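Long-range contacts in fimbriae-associated protein FAP1 (Streptococcus parasanguinis, PDB 2X12), which probably mediates adhesion of the bacterium to surfaces and its growth in biofilms, as the serine-rich protein of cell-wall-attached fimbriae: residues A[156-161]-A[337-342]; A[216-221]-A[249-254]; A[224-229]-A[275-280]; A[284-289]-A[333-338]. All coordinates share one frame; numbering follows the deposited sequence.

Interaction 1 (A[156-161]-A[337-342]); sequences FSNGGT and GVNADS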
# COMPACT_ATOMS: atom_id res chain seq x y z
N PHE A 156 4.84 4.98 12.50
CA PHE A 156 3.84 3.99 12.80
C PHE A 156 4.38 2.73 13.44
O PHE A 156 3.60 1.89 13.78
CB PHE A 156 3.17 3.59 11.54
CG PHE A 156 2.80 4.73 10.63
CD1 PHE A 156 2.11 5.82 11.08
CD2 PHE A 156 3.05 4.66 9.26
CE1 PHE A 156 1.71 6.86 10.17
CE2 PHE A 156 2.63 5.69 8.36
CZ PHE A 156 1.99 6.78 8.82
N SER A 157 5.69 2.61 13.59
CA SER A 157 6.32 1.50 14.32
C SER A 157 5.43 0.69 15.28
O SER A 157 5.37 -0.57 15.21
CB SER A 157 7.45 2.02 15.23
OG SER A 157 7.83 3.35 14.90
N ASN A 158 4.80 1.41 16.22
CA ASN A 158 4.24 0.76 17.40
C ASN A 158 3.03 -0.08 17.10
O ASN A 158 2.95 -1.23 17.52
CB ASN A 158 3.90 1.79 18.47
CG ASN A 158 5.10 2.42 19.00
OD1 ASN A 158 6.20 1.94 18.74
ND2 ASN A 158 4.94 3.51 19.73
N GLY A 159 2.10 0.48 16.38
CA GLY A 159 0.96 -0.30 15.97
C GLY A 159 1.09 -0.66 14.53
O GLY A 159 1.71 0.06 13.71
N GLY A 160 0.51 -1.79 14.18
CA GLY A 160 0.55 -2.18 12.76
C GLY A 160 1.92 -2.47 12.11
O GLY A 160 2.97 -2.17 12.65
N THR A 161 1.81 -2.93 10.87
CA THR A 161 2.52 -4.08 10.33
C THR A 161 3.03 -3.80 8.95
O THR A 161 2.30 -3.24 8.16
CB THR A 161 1.50 -5.18 10.21
OG1 THR A 161 0.77 -5.25 11.44
CG2 THR A 161 2.17 -6.50 9.94
N GLY A 337 -2.59 3.31 14.18
CA GLY A 337 -2.24 4.37 15.09
C GLY A 337 -0.88 4.97 14.76
O GLY A 337 0.10 4.26 14.50
N VAL A 338 -0.85 6.29 14.77
CA VAL A 338 0.35 7.05 14.67
C VAL A 338 0.97 7.00 16.03
O VAL A 338 0.28 7.21 16.99
CB VAL A 338 0.01 8.49 14.32
CG1 VAL A 338 1.19 9.39 14.59
CG2 VAL A 338 -0.40 8.55 12.88
N ASN A 339 2.26 6.71 16.09
CA ASN A 339 2.97 6.48 17.35
C ASN A 339 2.67 7.61 18.29
O ASN A 339 2.68 8.78 17.90
CB ASN A 339 4.48 6.36 17.09
CG ASN A 339 4.89 5.04 16.45
OD1 ASN A 339 4.07 4.15 16.20
ND2 ASN A 339 6.17 4.91 16.20
N ALA A 340 2.38 7.27 19.53
CA ALA A 340 1.98 8.27 20.53
C ALA A 340 2.80 9.59 20.49
O ALA A 340 2.28 10.66 20.72
CB ALA A 340 2.06 7.66 21.96
N ASP A 341 4.09 9.50 20.19
CA ASP A 341 4.96 10.67 20.34
C ASP A 341 5.39 11.28 19.01
O ASP A 341 6.29 12.10 18.96
CB ASP A 341 6.18 10.29 21.17
CG ASP A 341 6.91 9.05 20.63
OD1 ASP A 341 6.25 8.09 20.10
OD2 ASP A 341 8.15 9.07 20.76
N SER A 342 4.75 10.87 17.93
CA SER A 342 4.89 11.57 16.68
C SER A 342 3.63 12.38 16.41
O SER A 342 3.58 13.13 15.45
CB SER A 342 5.11 10.60 15.52
OG SER A 342 6.07 9.59 15.79
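N339 is a compact example of a single amide side chain joining two loops that lie far apart in sequence. From its CB, which points at the 156-161 loop, CG is set anti to the carbonyl carbon (chi1 -74°), and the amide is carried over the turn at S157 and N158. CB itself lies near N158 ND2, and CG has the N158 amide stacked against it, the two amide planes only 16° apart. At the tip the branches divide their work. N339 OD1 accepts from the backbone N of N158 at 2.8 Å, a fairly straight bond whose donor stands above the carbonyl plane. N339 ND2 gives a hydrogen to S157 OG at 2.6 Å, with the hydroxyl close to the amide plane. Beside these polar contacts the F156 ring turns an edge to V338, CE1 meeting CG2 at 3.8 Å; F151 of strand 148-152 touches both side chains. The backbone of N339 is in turn hydrogen-bonded to D155, so the residue is held at its main chain as well as its tip. Donor and acceptor are thus both used by one amide, which is consistent with this orientation and lets a buried polar group tie two irregular loops together.

Interaction 2 (A[216-221]-A[249-254]); sequences GIYIDT and NGSKGI
Two main-chain hydrogen bonds carry this contact, and they form one antiparallel hydrogen-bonded pair, I219 with I254. The N of I219 donates to I254 O at 3.0 Å, and the N of I254 returns a bond to I219 O at 3.1 Å, both donors standing above the plane of the carbonyl they meet. I254 O also receives the CA-H of Y218, at 3.3 Å from CA to O. From Y218, with CG anti to the backbone N (chi1 164°), the ring runs alongside residues 252-254: CE1 lies 3.7 Å from G253 C, and OH ends 2.9 Å from K252 O. G253 comes so close to D220 that a side chain there would collide with D220 CB. Before it, N249 OD1 accepts from the N of S251 at 2.6 Å, an Asx turn, while D304 OD2 is hydrogen-bonded to N249 ND2 and to S251 OG. D220 OD1 is satisfied by the N of S222, and G253 O by the hydroxyl of Y302, whose ring also meets that of Y218 edge-to-face. The pair opens the ladder between strands 212-220 and 254-263, continued by I217 with Y256, while the other edge of 212-220 is bonded to strand 287-295.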
# COMPACT_ATOMS: atom_id res chain seq x y z
N GLY A 216 -0.87 -1.48 -9.23
CA GLY A 216 -2.08 -1.24 -8.52
C GLY A 216 -1.82 -1.04 -7.05
O GLY A 216 -0.81 -1.55 -6.54
N ILE A 217 -2.75 -0.35 -6.37
CA ILE A 217 -2.67 -0.11 -4.92
C ILE A 217 -3.99 -0.51 -4.34
O ILE A 217 -5.02 -0.04 -4.77
CB ILE A 217 -2.40 1.35 -4.67
CG1 ILE A 217 -2.17 1.65 -3.19
CG2 ILE A 217 -3.51 2.18 -5.24
CD1 ILE A 217 -0.98 0.93 -2.61
N TYR A 218 -3.98 -1.44 -3.41
CA TYR A 218 -5.22 -1.81 -2.73
C TYR A 218 -5.22 -0.96 -1.49
O TYR A 218 -4.23 -0.91 -0.81
CB TYR A 218 -5.19 -3.26 -2.33
CG TYR A 218 -6.22 -3.64 -1.30
CD1 TYR A 218 -7.48 -4.08 -1.66
CD2 TYR A 218 -5.93 -3.60 0.03
CE1 TYR A 218 -8.42 -4.45 -0.68
CE2 TYR A 218 -6.85 -3.96 0.99
CZ TYR A 218 -8.09 -4.38 0.64
OH TYR A 218 -8.97 -4.72 1.66
N ILE A 219 -6.34 -0.32 -1.19
CA ILE A 219 -6.44 0.53 -0.05
C ILE A 219 -7.75 0.31 0.67
O ILE A 219 -8.82 0.34 0.04
CB ILE A 219 -6.51 1.99 -0.45
CG1 ILE A 219 -5.38 2.36 -1.40
CG2 ILE A 219 -6.53 2.90 0.79
CD1 ILE A 219 -5.30 3.91 -1.66
N ASP A 220 -7.70 0.16 1.99
CA ASP A 220 -8.90 -0.11 2.78
C ASP A 220 -8.95 0.90 3.92
O ASP A 220 -8.03 0.97 4.75
CB ASP A 220 -8.82 -1.55 3.30
CG ASP A 220 -9.97 -1.95 4.23
OD1 ASP A 220 -10.86 -1.15 4.56
OD2 ASP A 220 -9.98 -3.11 4.65
N THR A 221 -10.01 1.70 3.95
CA THR A 221 -10.21 2.63 5.03
C THR A 221 -11.48 2.32 5.82
O THR A 221 -12.04 3.18 6.53
CB THR A 221 -10.30 4.04 4.49
OG1 THR A 221 -11.33 4.10 3.51
CG2 THR A 221 -9.00 4.43 3.85
N ASN A 249 -14.76 -12.47 -0.38
CA ASN A 249 -14.05 -12.86 0.82
C ASN A 249 -14.29 -11.85 1.91
O ASN A 249 -13.54 -11.79 2.86
CB ASN A 249 -12.54 -12.97 0.52
CG ASN A 249 -11.83 -11.60 0.45
OD1 ASN A 249 -12.45 -10.57 0.72
ND2 ASN A 249 -10.53 -11.58 0.13
N GLY A 250 -15.26 -10.97 1.72
CA GLY A 250 -15.57 -9.98 2.73
C GLY A 250 -14.62 -8.82 3.00
O GLY A 250 -14.97 -7.94 3.82
N SER A 251 -13.45 -8.77 2.35
CA SER A 251 -12.62 -7.57 2.39
C SER A 251 -13.38 -6.40 1.79
O SER A 251 -13.90 -6.49 0.72
CB SER A 251 -11.35 -7.72 1.57
OG SER A 251 -10.56 -8.79 2.05
N LYS A 252 -13.42 -5.30 2.50
CA LYS A 252 -14.04 -4.08 1.98
C LYS A 252 -12.87 -3.35 1.37
O LYS A 252 -11.76 -3.88 1.41
CB LYS A 252 -14.73 -3.32 3.13
CG LYS A 252 -15.99 -4.10 3.61
CD LYS A 252 -16.39 -3.84 5.05
CE LYS A 252 -17.27 -5.00 5.54
NZ LYS A 252 -18.20 -4.58 6.65
N GLY A 253 -13.01 -2.21 0.76
CA GLY A 253 -11.71 -1.71 0.21
C GLY A 253 -11.36 -2.21 -1.16
O GLY A 253 -11.85 -3.24 -1.57
N ILE A 254 -10.55 -1.43 -1.87
CA ILE A 254 -10.56 -1.38 -3.36
C ILE A 254 -9.18 -1.31 -4.02
O ILE A 254 -8.25 -0.66 -3.53
CB ILE A 254 -11.30 -0.13 -3.83
CG1 ILE A 254 -12.65 0.01 -3.10
CG2 ILE A 254 -11.49 -0.15 -5.32
CD1 ILE A 254 -13.67 0.95 -3.77

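Interaction 3 (A[224-229]-A[275-280]); sequences DSKLST and AFSGRA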
# COMPACT_ATOMS: atom_id res chain seq x y z
N ASP A 224 -11.71 2.43 9.88
CA ASP A 224 -11.83 3.75 10.50
C ASP A 224 -13.05 4.47 9.96
O ASP A 224 -13.30 4.60 8.72
CB ASP A 224 -10.57 4.59 10.29
CG ASP A 224 -10.32 5.60 11.44
OD1 ASP A 224 -11.27 6.00 12.19
OD2 ASP A 224 -9.13 6.00 11.59
N SER A 225 -13.84 4.89 10.92
CA SER A 225 -15.05 5.58 10.64
C SER A 225 -14.74 7.06 10.52
O SER A 225 -15.58 7.83 10.14
CB SER A 225 -16.02 5.34 11.77
OG SER A 225 -15.38 5.63 13.00
N LYS A 226 -13.53 7.47 10.86
CA LYS A 226 -13.15 8.88 10.75
C LYS A 226 -12.40 9.16 9.45
O LYS A 226 -12.23 10.29 9.02
CB LYS A 226 -12.30 9.27 11.96
CG LYS A 226 -13.06 9.14 13.26
CD LYS A 226 -12.14 9.13 14.47
CE LYS A 226 -12.69 10.04 15.60
NZ LYS A 226 -14.14 9.84 15.93
N LEU A 227 -11.97 8.09 8.84
CA LEU A 227 -11.22 8.17 7.62
C LEU A 227 -12.12 7.69 6.51
O LEU A 227 -12.72 6.60 6.59
CB LEU A 227 -9.98 7.30 7.71
CG LEU A 227 -8.84 7.53 6.74
CD1 LEU A 227 -8.13 8.81 7.03
CD2 LEU A 227 -7.89 6.38 6.88
N SER A 228 -12.21 8.52 5.50
CA SER A 228 -13.16 8.35 4.41
C SER A 228 -12.47 7.60 3.30
O SER A 228 -11.29 7.50 3.32
CB SER A 228 -13.62 9.75 3.96
OG SER A 228 -12.51 10.39 3.30
N THR A 229 -13.19 7.08 2.32
CA THR A 229 -12.48 6.39 1.24
C THR A 229 -11.52 7.38 0.61
O THR A 229 -11.64 8.59 0.87
CB THR A 229 -13.42 5.83 0.15
OG1 THR A 229 -14.21 6.89 -0.37
CG2 THR A 229 -14.33 4.72 0.71
N ALA A 275 -9.76 12.00 3.45
CA ALA A 275 -10.24 13.01 4.42
C ALA A 275 -10.36 12.39 5.83
O ALA A 275 -10.81 11.26 5.99
CB ALA A 275 -11.57 13.65 3.95
N PHE A 276 -9.90 13.12 6.85
CA PHE A 276 -9.90 12.61 8.23
C PHE A 276 -10.71 13.54 9.13
O PHE A 276 -10.37 14.68 9.27
CB PHE A 276 -8.47 12.50 8.75
CG PHE A 276 -8.36 11.89 10.12
CD1 PHE A 276 -8.07 12.66 11.21
CD2 PHE A 276 -8.53 10.56 10.33
CE1 PHE A 276 -7.95 12.10 12.48
CE2 PHE A 276 -8.42 10.01 11.62
CZ PHE A 276 -8.13 10.78 12.67
N SER A 277 -11.76 13.03 9.76
CA SER A 277 -12.71 13.88 10.48
C SER A 277 -12.44 13.98 11.99
O SER A 277 -13.31 14.40 12.77
CB SER A 277 -14.12 13.34 10.31
OG SER A 277 -14.23 12.12 11.02
N GLY A 278 -11.25 13.59 12.41
CA GLY A 278 -10.89 13.67 13.82
C GLY A 278 -9.90 14.78 14.04
O GLY A 278 -9.42 15.39 13.08
N ARG A 279 -9.61 15.07 15.32
CA ARG A 279 -8.56 16.00 15.68
C ARG A 279 -7.22 15.27 15.73
O ARG A 279 -7.18 14.06 15.65
CB ARG A 279 -8.84 16.61 17.02
CG ARG A 279 -10.02 17.59 17.06
CD ARG A 279 -10.16 18.10 18.52
NE ARG A 279 -10.91 19.35 18.71
CZ ARG A 279 -11.07 19.95 19.90
NH1 ARG A 279 -10.51 19.41 20.99
NH2 ARG A 279 -11.77 21.08 20.02
N ALA A 280 -6.13 15.99 15.86
CA ALA A 280 -4.83 15.36 15.87
C ALA A 280 -4.75 14.15 16.82
O ALA A 280 -4.20 13.13 16.46
CB ALA A 280 -3.80 16.37 16.25
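Main-chain hydrogen bonds set the register here, and they flank L227 and F276, an antiparallel non-hydrogen-bonded pair. K226 O accepts from the N of S277 at 2.9 Å, the donor lying in the carbonyl plane on a lone pair, whereas the N of S228 meets A275 O at 3.1 Å almost along the C=O axis. Two CA-H...O contacts fill the gap between these bonds, from F276 CA to K226 O and from L227 CA to A275 O. Side-chain hydroxyls add weaker links. S277 OG makes a long, weak bond to K226 O, which therefore faces two donors; S228 OG weakly accepts from the N of A275 and also donates to T229 O. Within the turn, D224 OD1 receives the N of K226 at 3.0 Å, closing an Asx turn just before the strand. The apolar part is a meeting of L227 with the ring of F276. Both have CG anti to the backbone N and cross at about a right angle, so that L227 CD1 touches CD2 of F276 at 3.8 Å, at the ring edge. Next to it, K226 CB lies 4.0 Å from F276 CE2. The contact joins the weakly bonded start of strand 227-235, outermost in its five-stranded sheet, to the end of strand 268-276; beyond them L227 packs on L286, F276 on L283, and the F276 backbone bonds to G189, just before strand 190-197.

Interaction 4 (A[284-289]-A[333-338]); sequences ADLEIK and YQVSGV
V335 occupies the apolar centre, its branches divided between two neighbours on segment 284-289. On one side it lies next to I288, the two side chains pointing the same way, with I288 CG2 3.7 Å from V335 CB. On the other, V335 CG1, anti to the backbone N (chi1 176°), reaches towards L286 and comes 4.2 Å from its CD2. That same methyl of L286 also approaches V338 CG2, so L286 spans the end of the strand. L227 touches both L286 and I288 from strand 227-235, as does strand 190-197 through I191 and W193. Around this centre runs the antiparallel ladder: V335 N donates to I288 O at 2.7 Å nearly along the C=O axis, I288 N returns a longer bond to V335 O at 3.2 Å, and G337 N reaches L286 O at 3.0 Å. G337 has no side chain, and one would collide with A284 O. On the reverse face the partners are polar. E287 CG lies beside S336 OG, and the extended chain of K289 crosses Q334 obliquely, its CD 3.5 Å from OE1. There, aliphatic stems do the touching, and the amine end of K289 carries on away from Q334. The ladder thus separates two chemistries: hydrocarbon packing between the sheets on the V335 face, and on the Q334 face a polar surface whose contacts across the pair are made largely by methylene groups.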
# COMPACT_ATOMS: atom_id res chain seq x y z
N ALA A 284 -4.19 8.51 16.98
CA ALA A 284 -3.72 7.30 17.69
C ALA A 284 -4.52 6.07 17.31
O ALA A 284 -4.16 4.93 17.70
CB ALA A 284 -3.72 7.50 19.21
N ASP A 285 -5.56 6.29 16.50
CA ASP A 285 -6.52 5.25 16.08
C ASP A 285 -6.78 5.20 14.58
O ASP A 285 -7.72 4.56 14.13
CB ASP A 285 -7.84 5.45 16.84
CG ASP A 285 -7.78 4.90 18.25
OD1 ASP A 285 -7.61 3.67 18.30
OD2 ASP A 285 -7.89 5.67 19.27
N LEU A 286 -5.93 5.86 13.82
CA LEU A 286 -5.98 5.83 12.37
C LEU A 286 -5.64 4.44 11.86
O LEU A 286 -4.53 3.97 12.00
CB LEU A 286 -4.96 6.83 11.80
CG LEU A 286 -4.79 6.95 10.29
CD1 LEU A 286 -5.90 7.77 9.68
CD2 LEU A 286 -3.42 7.56 9.99
N GLU A 287 -6.60 3.80 11.22
CA GLU A 287 -6.39 2.48 10.71
C GLU A 287 -6.56 2.48 9.19
O GLU A 287 -7.66 2.73 8.68
CB GLU A 287 -7.37 1.52 11.39
CG GLU A 287 -6.95 1.06 12.81
CD GLU A 287 -8.14 0.61 13.70
OE1 GLU A 287 -9.10 0.06 13.09
OE2 GLU A 287 -8.15 0.82 14.97
N ILE A 288 -5.50 2.17 8.47
CA ILE A 288 -5.58 2.14 7.02
C ILE A 288 -4.59 1.14 6.50
O ILE A 288 -3.53 0.99 7.08
CB ILE A 288 -5.30 3.52 6.41
CG1 ILE A 288 -5.49 3.48 4.91
CG2 ILE A 288 -3.90 3.99 6.74
CD1 ILE A 288 -5.10 4.75 4.27
N LYS A 289 -4.93 0.44 5.41
CA LYS A 289 -4.05 -0.61 4.88
C LYS A 289 -3.78 -0.35 3.45
O LYS A 289 -4.69 0.03 2.74
CB LYS A 289 -4.74 -1.97 5.02
CG LYS A 289 -3.84 -3.20 4.75
CD LYS A 289 -4.55 -4.49 5.21
CE LYS A 289 -3.88 -5.76 4.66
NZ LYS A 289 -4.79 -6.91 4.63
N TYR A 333 1.64 -1.91 3.97
CA TYR A 333 1.67 -1.62 5.36
C TYR A 333 0.29 -1.46 5.86
O TYR A 333 -0.58 -1.04 5.12
CB TYR A 333 2.40 -0.33 5.54
CG TYR A 333 2.93 -0.11 6.93
CD1 TYR A 333 2.20 0.52 7.87
CD2 TYR A 333 4.18 -0.56 7.28
CE1 TYR A 333 2.72 0.74 9.14
CE2 TYR A 333 4.68 -0.38 8.53
CZ TYR A 333 3.96 0.28 9.46
OH TYR A 333 4.51 0.46 10.74
N GLN A 334 0.07 -1.81 7.11
CA GLN A 334 -1.21 -1.57 7.77
C GLN A 334 -0.93 -0.55 8.87
O GLN A 334 -0.06 -0.76 9.70
CB GLN A 334 -1.68 -2.85 8.41
CG GLN A 334 -2.77 -2.69 9.45
CD GLN A 334 -4.09 -3.26 9.00
OE1 GLN A 334 -4.22 -4.40 8.65
NE2 GLN A 334 -5.05 -2.47 8.99
N VAL A 335 -1.63 0.56 8.88
CA VAL A 335 -1.42 1.51 9.94
C VAL A 335 -2.41 1.24 11.04
O VAL A 335 -3.56 0.95 10.77
CB VAL A 335 -1.63 2.91 9.46
CG1 VAL A 335 -1.51 3.89 10.63
CG2 VAL A 335 -0.66 3.22 8.37
N SER A 336 -1.98 1.34 12.28
CA SER A 336 -2.92 1.13 13.36
C SER A 336 -2.52 2.02 14.50
O SER A 336 -2.21 1.56 15.60
CB SER A 336 -3.00 -0.34 13.79
OG SER A 336 -4.17 -0.54 14.56
N GLY A 337 -2.59 3.31 14.18
CA GLY A 337 -2.24 4.37 15.09
C GLY A 337 -0.88 4.97 14.76
O GLY A 337 0.10 4.26 14.50
N VAL A 338 -0.85 6.29 14.77
CA VAL A 338 0.35 7.05 14.67
C VAL A 338 0.97 7.00 16.03
O VAL A 338 0.28 7.21 16.99
CB VAL A 338 0.01 8.49 14.32
CG1 VAL A 338 1.19 9.39 14.59
CG2 VAL A 338 -0.40 8.55 12.88

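In the fold
Together the four contacts illustrate how hydrogen-bond chemistry follows position in an all-beta fold. Interaction 4 is the most extensive, with the most developed ladder and a buried apolar face around V335; interaction 2 adjoins it in the same sheet, D220 N lying 3.1 Å from K289 O in a probable hydrogen bond. Interaction 3 belongs to the five-stranded sheet, yet L227 packs on L286 of interaction 4, where the two sheets face each other. Interaction 1 continues from interaction 4 through the shared G337 and V338, where strand gives way to loop and a side-chain amide replaces backbone pairing. Interactions 1 and 3, centred about 16 and 18 Å from the chain centre, include exposed loop residues.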